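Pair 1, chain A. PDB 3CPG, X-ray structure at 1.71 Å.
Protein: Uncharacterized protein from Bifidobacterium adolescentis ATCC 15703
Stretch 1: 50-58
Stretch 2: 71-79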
# COMPACT_ATOMS: atom_id res chain seq x y z
N VAL A 50 -8.26 10.02 3.43
CA VAL A 50 -6.97 9.50 2.98
C VAL A 50 -6.18 8.88 4.13
O VAL A 50 -6.03 9.49 5.18
CB VAL A 50 -6.10 10.63 2.37
CG1 VAL A 50 -4.79 10.05 1.84
CG2 VAL A 50 -6.86 11.33 1.26
N ARG A 51 -5.69 7.66 3.92
CA ARG A 51 -4.90 6.99 4.95
C ARG A 51 -3.43 7.06 4.57
O ARG A 51 -3.07 6.98 3.39
CB ARG A 51 -5.32 5.53 5.12
CG ARG A 51 -6.63 5.35 5.88
CD ARG A 51 -6.79 3.92 6.37
NE ARG A 51 -6.96 2.97 5.28
CZ ARG A 51 -6.96 1.65 5.43
NH1 ARG A 51 -6.80 1.11 6.63
NH2 ARG A 51 -7.14 0.86 4.37
N LEU A 52 -2.58 7.21 5.58
CA LEU A 52 -1.15 7.28 5.36
C LEU A 52 -0.48 5.92 5.55
O LEU A 52 -0.63 5.29 6.60
CB LEU A 52 -0.51 8.28 6.33
CG LEU A 52 1.01 8.27 6.46
CD1 LEU A 52 1.68 8.64 5.13
CD2 LEU A 52 1.42 9.25 7.55
N LEU A 53 0.23 5.48 4.52
CA LEU A 53 0.97 4.23 4.58
C LEU A 53 2.43 4.65 4.56
O LEU A 53 2.86 5.35 3.65
CB LEU A 53 0.69 3.33 3.37
CG LEU A 53 1.57 2.07 3.19
CD1 LEU A 53 0.90 1.13 2.23
CD2 LEU A 53 2.95 2.41 2.65
N ALA A 54 3.18 4.24 5.57
CA ALA A 54 4.59 4.58 5.60
C ALA A 54 5.34 3.51 4.82
O ALA A 54 5.19 2.32 5.10
CB ALA A 54 5.09 4.65 7.04
N ALA A 55 6.12 3.93 3.83
CA ALA A 55 6.92 3.01 3.03
C ALA A 55 8.15 2.81 3.89
O ALA A 55 8.97 3.72 4.02
CB ALA A 55 7.28 3.64 1.69
N THR A 56 8.28 1.62 4.46
CA THR A 56 9.37 1.34 5.39
C THR A 56 10.63 0.66 4.86
O THR A 56 11.47 0.22 5.64
CB THR A 56 8.83 0.55 6.59
OG1 THR A 56 8.10 -0.60 6.12
CG2 THR A 56 7.90 1.42 7.42
N LYS A 57 10.78 0.58 3.54
CA LYS A 57 11.95 -0.07 2.97
C LYS A 57 13.24 0.55 3.50
O LYS A 57 13.35 1.78 3.62
CB LYS A 57 11.92 0.03 1.44
CG LYS A 57 11.90 1.45 0.91
CD LYS A 57 12.01 1.46 -0.61
CE LYS A 57 12.01 2.88 -1.16
NZ LYS A 57 12.20 2.91 -2.64
N THR A 58 14.20 -0.31 3.82
CA THR A 58 15.53 0.05 4.34
C THR A 58 15.54 0.67 5.74
O THR A 58 16.59 1.06 6.24
CB THR A 58 16.28 1.02 3.38
OG1 THR A 58 15.79 2.36 3.55
CG2 THR A 58 16.10 0.60 1.93
N GLY A 71 1.97 8.39 14.88
CA GLY A 71 0.67 8.49 14.23
C GLY A 71 0.42 7.58 13.05
O GLY A 71 -0.73 7.48 12.59
N VAL A 72 1.46 6.92 12.54
CA VAL A 72 1.29 6.02 11.40
C VAL A 72 0.50 4.78 11.80
O VAL A 72 0.78 4.17 12.83
CB VAL A 72 2.65 5.59 10.82
CG1 VAL A 72 2.46 4.48 9.81
CG2 VAL A 72 3.33 6.79 10.17
N ARG A 73 -0.48 4.41 10.99
CA ARG A 73 -1.31 3.25 11.29
C ARG A 73 -1.37 2.24 10.14
O ARG A 73 -2.29 1.44 10.05
CB ARG A 73 -2.72 3.70 11.66
CG ARG A 73 -2.77 4.52 12.94
CD ARG A 73 -2.50 3.65 14.16
NE ARG A 73 -2.52 4.41 15.41
CZ ARG A 73 -1.47 5.06 15.91
NH1 ARG A 73 -0.31 5.04 15.26
NH2 ARG A 73 -1.58 5.73 17.05
N MSE A 74 -0.38 2.31 9.26
CA MSE A 74 -0.30 1.39 8.14
C MSE A 74 1.12 1.43 7.58
O MSE A 74 1.70 2.50 7.43
CB MSE A 74 -1.30 1.77 7.05
CG MSE A 74 -1.20 0.89 5.80
SE MSE A 74 -2.76 0.91 4.61
CE MSE A 74 -3.31 2.65 4.93
N ILE A 75 1.69 0.27 7.29
CA ILE A 75 3.04 0.24 6.73
C ILE A 75 3.10 -0.67 5.52
O ILE A 75 2.27 -1.57 5.36
CB ILE A 75 4.11 -0.25 7.75
CG1 ILE A 75 3.87 -1.72 8.09
CG2 ILE A 75 4.08 0.62 9.00
CD1 ILE A 75 4.92 -2.32 9.01
N GLY A 76 4.08 -0.42 4.67
CA GLY A 76 4.26 -1.22 3.48
C GLY A 76 5.73 -1.40 3.18
O GLY A 76 6.48 -0.42 3.14
N GLU A 77 6.14 -2.65 3.00
CA GLU A 77 7.53 -2.97 2.69
C GLU A 77 7.63 -3.26 1.20
O GLU A 77 6.66 -3.72 0.59
CB GLU A 77 7.99 -4.20 3.47
CG GLU A 77 8.27 -3.99 4.95
CD GLU A 77 9.53 -3.17 5.22
OE1 GLU A 77 10.44 -3.15 4.36
OE2 GLU A 77 9.63 -2.57 6.31
N ASN A 78 8.80 -3.01 0.62
CA ASN A 78 9.02 -3.26 -0.80
C ASN A 78 9.50 -4.68 -1.08
O ASN A 78 9.01 -5.34 -2.00
CB ASN A 78 10.04 -2.28 -1.36
CG ASN A 78 9.40 -1.06 -1.98
OD1 ASN A 78 9.47 -0.86 -3.20
ND2 ASN A 78 8.76 -0.25 -1.16
N ARG A 79 10.45 -5.15 -0.29
CA ARG A 79 11.03 -6.47 -0.50
C ARG A 79 10.62 -7.54 0.51
O ARG A 79 10.62 -7.30 1.72
CB ARG A 79 12.56 -6.38 -0.51
CG ARG A 79 13.13 -5.41 -1.54
CD ARG A 79 14.65 -5.48 -1.55
NE ARG A 79 15.22 -5.18 -0.24
CZ ARG A 79 16.51 -5.30 0.06
NH1 ARG A 79 17.37 -5.72 -0.86
NH2 ARG A 79 16.94 -5.01 1.28
O HOH W 1 -4.93 2.10 9.25
O HOH W 2 -1.68 5.73 9.01
O HOH W 3 8.58 0.37 1.45

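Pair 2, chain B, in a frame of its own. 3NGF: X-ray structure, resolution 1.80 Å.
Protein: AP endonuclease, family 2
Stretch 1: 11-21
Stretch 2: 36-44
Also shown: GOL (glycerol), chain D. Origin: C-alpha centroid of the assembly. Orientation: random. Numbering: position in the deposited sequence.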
# COMPACT_ATOMS: atom_id res chain seq x y z
N ARG B 11 5.02 -2.47 14.02
CA ARG B 11 6.11 -3.00 13.21
C ARG B 11 6.16 -2.29 11.86
O ARG B 11 5.14 -2.11 11.19
CB ARG B 11 6.04 -4.51 13.06
CG ARG B 11 4.72 -5.04 12.73
CD ARG B 11 4.77 -6.56 12.55
NE ARG B 11 3.44 -7.06 12.22
CZ ARG B 11 3.15 -8.30 11.83
NH1 ARG B 11 4.10 -9.23 11.73
NH2 ARG B 11 1.89 -8.61 11.56
N PHE B 12 7.35 -1.85 11.49
CA PHE B 12 7.55 -0.99 10.32
C PHE B 12 8.21 -1.74 9.17
O PHE B 12 9.12 -2.56 9.35
CB PHE B 12 8.38 0.26 10.67
CG PHE B 12 7.73 1.14 11.66
CD1 PHE B 12 6.86 2.13 11.24
CD2 PHE B 12 7.94 0.94 13.02
CE1 PHE B 12 6.21 2.94 12.18
CE2 PHE B 12 7.32 1.74 13.95
CZ PHE B 12 6.45 2.77 13.52
N ALA B 13 7.72 -1.44 7.97
CA ALA B 13 8.25 -1.99 6.73
C ALA B 13 8.85 -0.85 5.91
O ALA B 13 8.18 0.16 5.67
CB ALA B 13 7.13 -2.62 5.92
N ALA B 14 10.11 -1.00 5.50
CA ALA B 14 10.74 -0.03 4.61
C ALA B 14 10.10 -0.12 3.23
O ALA B 14 9.86 -1.23 2.73
CB ALA B 14 12.26 -0.29 4.52
N ASN B 15 9.75 1.01 2.64
CA ASN B 15 9.32 1.03 1.24
C ASN B 15 10.54 1.18 0.31
O ASN B 15 11.17 2.24 0.25
CB ASN B 15 8.26 2.11 0.99
CG ASN B 15 7.66 2.02 -0.39
OD1 ASN B 15 8.39 2.11 -1.38
ND2 ASN B 15 6.33 1.83 -0.48
N LEU B 16 10.87 0.12 -0.42
CA LEU B 16 12.08 0.09 -1.25
C LEU B 16 11.92 0.80 -2.60
O LEU B 16 12.88 0.89 -3.34
CB LEU B 16 12.55 -1.36 -1.47
CG LEU B 16 12.71 -2.21 -0.21
CD1 LEU B 16 13.37 -3.56 -0.57
CD2 LEU B 16 13.56 -1.51 0.92
N SER B 17 10.71 1.29 -2.92
CA SER B 17 10.50 2.11 -4.09
C SER B 17 10.89 3.56 -3.75
O SER B 17 11.46 4.25 -4.59
CB SER B 17 9.04 2.05 -4.59
OG SER B 17 8.70 0.73 -5.05
N THR B 18 10.58 4.00 -2.53
CA THR B 18 10.84 5.41 -2.13
C THR B 18 12.08 5.61 -1.24
O THR B 18 12.68 6.70 -1.24
CB THR B 18 9.62 6.04 -1.44
OG1 THR B 18 9.38 5.44 -0.17
CG2 THR B 18 8.34 5.97 -2.35
N MET B 19 12.45 4.57 -0.49
CA MET B 19 13.63 4.62 0.40
C MET B 19 14.80 3.89 -0.19
O MET B 19 14.63 3.01 -1.03
CB MET B 19 13.33 4.04 1.78
CG MET B 19 12.20 4.73 2.54
SD MET B 19 11.73 3.95 4.07
CE MET B 19 13.28 4.05 5.01
N PHE B 20 16.00 4.22 0.31
CA PHE B 20 17.24 3.59 -0.11
C PHE B 20 17.55 3.74 -1.61
O PHE B 20 18.27 2.92 -2.19
CB PHE B 20 17.25 2.11 0.32
CG PHE B 20 17.15 1.92 1.79
CD1 PHE B 20 18.23 2.19 2.60
CD2 PHE B 20 15.97 1.50 2.37
CE1 PHE B 20 18.15 2.02 3.96
CE2 PHE B 20 15.87 1.33 3.72
CZ PHE B 20 16.97 1.59 4.53
N ASN B 21 17.07 4.84 -2.22
CA ASN B 21 17.28 5.07 -3.65
C ASN B 21 18.71 5.50 -3.98
O ASN B 21 19.06 5.74 -5.14
CB ASN B 21 16.28 6.10 -4.20
CG ASN B 21 14.90 5.55 -4.41
OD1 ASN B 21 14.45 4.55 -3.79
ND2 ASN B 21 14.17 6.21 -5.32
N GLY B 36 17.72 -2.36 10.30
CA GLY B 36 16.88 -2.97 11.31
C GLY B 36 15.42 -3.14 10.96
O GLY B 36 14.59 -3.35 11.85
N PHE B 37 15.07 -3.04 9.67
CA PHE B 37 13.70 -3.37 9.24
C PHE B 37 13.58 -4.89 9.11
O PHE B 37 14.49 -5.54 8.59
CB PHE B 37 13.36 -2.70 7.92
CG PHE B 37 13.19 -1.20 8.03
CD1 PHE B 37 11.97 -0.64 8.40
CD2 PHE B 37 14.26 -0.37 7.78
CE1 PHE B 37 11.83 0.74 8.52
CE2 PHE B 37 14.13 1.02 7.90
CZ PHE B 37 12.91 1.56 8.27
N GLY B 38 12.47 -5.44 9.58
CA GLY B 38 12.14 -6.86 9.41
C GLY B 38 11.20 -7.10 8.24
O GLY B 38 10.99 -8.25 7.83
N GLY B 39 10.62 -6.03 7.72
CA GLY B 39 9.68 -6.12 6.60
C GLY B 39 9.94 -5.06 5.56
O GLY B 39 10.51 -4.00 5.87
N VAL B 40 9.54 -5.36 4.32
CA VAL B 40 9.65 -4.40 3.23
C VAL B 40 8.36 -4.39 2.39
O VAL B 40 7.59 -5.35 2.38
CB VAL B 40 10.85 -4.65 2.31
CG1 VAL B 40 12.17 -4.48 3.08
CG2 VAL B 40 10.77 -6.04 1.67
N GLU B 41 8.18 -3.29 1.68
CA GLU B 41 7.12 -3.15 0.67
C GLU B 41 7.72 -2.43 -0.52
O GLU B 41 8.78 -1.79 -0.40
CB GLU B 41 5.93 -2.37 1.21
CG GLU B 41 6.22 -0.91 1.60
CD GLU B 41 5.00 -0.19 2.13
OE1 GLU B 41 4.11 -0.85 2.72
OE2 GLU B 41 4.94 1.06 1.96
N PHE B 42 7.03 -2.47 -1.66
CA PHE B 42 7.41 -1.67 -2.82
C PHE B 42 6.24 -1.69 -3.78
O PHE B 42 5.28 -2.41 -3.53
CB PHE B 42 8.72 -2.15 -3.50
CG PHE B 42 8.84 -3.64 -3.62
CD1 PHE B 42 8.06 -4.34 -4.52
CD2 PHE B 42 9.72 -4.34 -2.81
CE1 PHE B 42 8.16 -5.74 -4.63
CE2 PHE B 42 9.83 -5.73 -2.93
CZ PHE B 42 9.07 -6.42 -3.81
N LEU B 43 6.27 -0.90 -4.85
CA LEU B 43 5.11 -0.85 -5.74
C LEU B 43 5.05 -2.07 -6.66
O LEU B 43 4.12 -2.88 -6.57
CB LEU B 43 5.10 0.46 -6.53
CG LEU B 43 4.58 1.61 -5.68
CD1 LEU B 43 5.60 2.05 -4.69
CD2 LEU B 43 4.10 2.79 -6.55
N PHE B 44 6.06 -2.22 -7.51
CA PHE B 44 6.00 -3.21 -8.60
C PHE B 44 7.24 -4.08 -8.70
O PHE B 44 8.34 -3.57 -8.92
CB PHE B 44 5.74 -2.51 -9.95
CG PHE B 44 4.63 -1.49 -9.92
CD1 PHE B 44 3.31 -1.87 -9.75
CD2 PHE B 44 4.91 -0.14 -10.07
CE1 PHE B 44 2.28 -0.93 -9.73
CE2 PHE B 44 3.89 0.80 -10.04
CZ PHE B 44 2.57 0.41 -9.87
C1 GOL D . 9.14 -0.96 -8.30
O1 GOL D . 8.17 0.04 -8.15
C2 GOL D . 10.47 -0.66 -7.64
O2 GOL D . 10.57 0.72 -7.34
C3 GOL D . 11.61 -1.14 -8.56
O3 GOL D . 11.94 -0.14 -9.49
O HOH W 4 10.64 -3.81 11.04

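Where do the two contacts differ most sharply? They differ at the matched positions M74(A) and G39(B), and again two residues along at G76(A) and E41(B), where side chain and glycine change places. In pair 1 selenomethionine M74(A) points toward the other strand: its CG lies 3.9 Å from CB of L53(A), and its CE lies 3.5 Å from CB of R51(A), over one face of that arginine's guanidinium. G76(A) then leaves space that L53(A) occupies, with CD2 of L53(A) 3.7 Å from N of G76(A); a CB on the glycine would sit 3.1 Å from that CD2, which is tight. In pair 2 the glycine G39(B) faces the small A13(B), and the long side chain is E41(B), whose OE2 accepts a hydrogen bond from ND2 of N15(B) at 2.9 Å.

What backbone do these side chains share? Each pair sets two short parallel strands side by side, and 14 central residues superpose to 0.5 Å. A54(A) bridges I75(A) as A14(B) bridges V40(B), and A55(A) bridges G76(A) as N15(B) bridges E41(B). Three hydrogen bonds recur: A54(A) N to M74(A) O at 2.9 Å matches A14(B) N to G39(B) O at 3.0 Å; G76(A) N to A54(A) O at 3.0 Å matches E41(B) N to A14(B) O at 2.9 Å; T56(A) N to G76(A) O at 3.0 Å matches L16(B) N to E41(B) O at 2.8 Å.

How is the face carrying the matched alanines covered? V72(A) and F37(B) do this work. CG1 of V72(A) meets CB of A54(A) at 3.8 Å, while CB of A14(B) sits over the face of the F37(B) ring, 3.7 Å from CG of F37(B). V72(A) also meets the side chain of L52(A), CG2 of V72(A) to CD2 of L52(A) at 4.1 Å, and the F37(B) ring likewise meets F12(B), CE1 of F37(B) to CB of F12(B) at 4.1 Å. Beside these residues, a water links L52(A) O to R73(A) N, and another links F12(B) O to G38(B) N at the matched positions.

How are the strand ends tied together? Pair 1 uses the side chains of T56(A) and E77(A): OG1 of T56(A) donates to OE2 of E77(A) at 2.5 Å. Their counterparts L16(B) and F42(B) make an apolar contact instead, CB of L16(B) lying 4.3 Å from CD2 of F42(B) at the ring edge. The polar tie in pair 2 comes one residue later, where L43(B) N donates to OG of S17(B) at 2.9 Å; at the matched K57(A) and N78(A), a water bridges K57(A) N and N78(A) ND2.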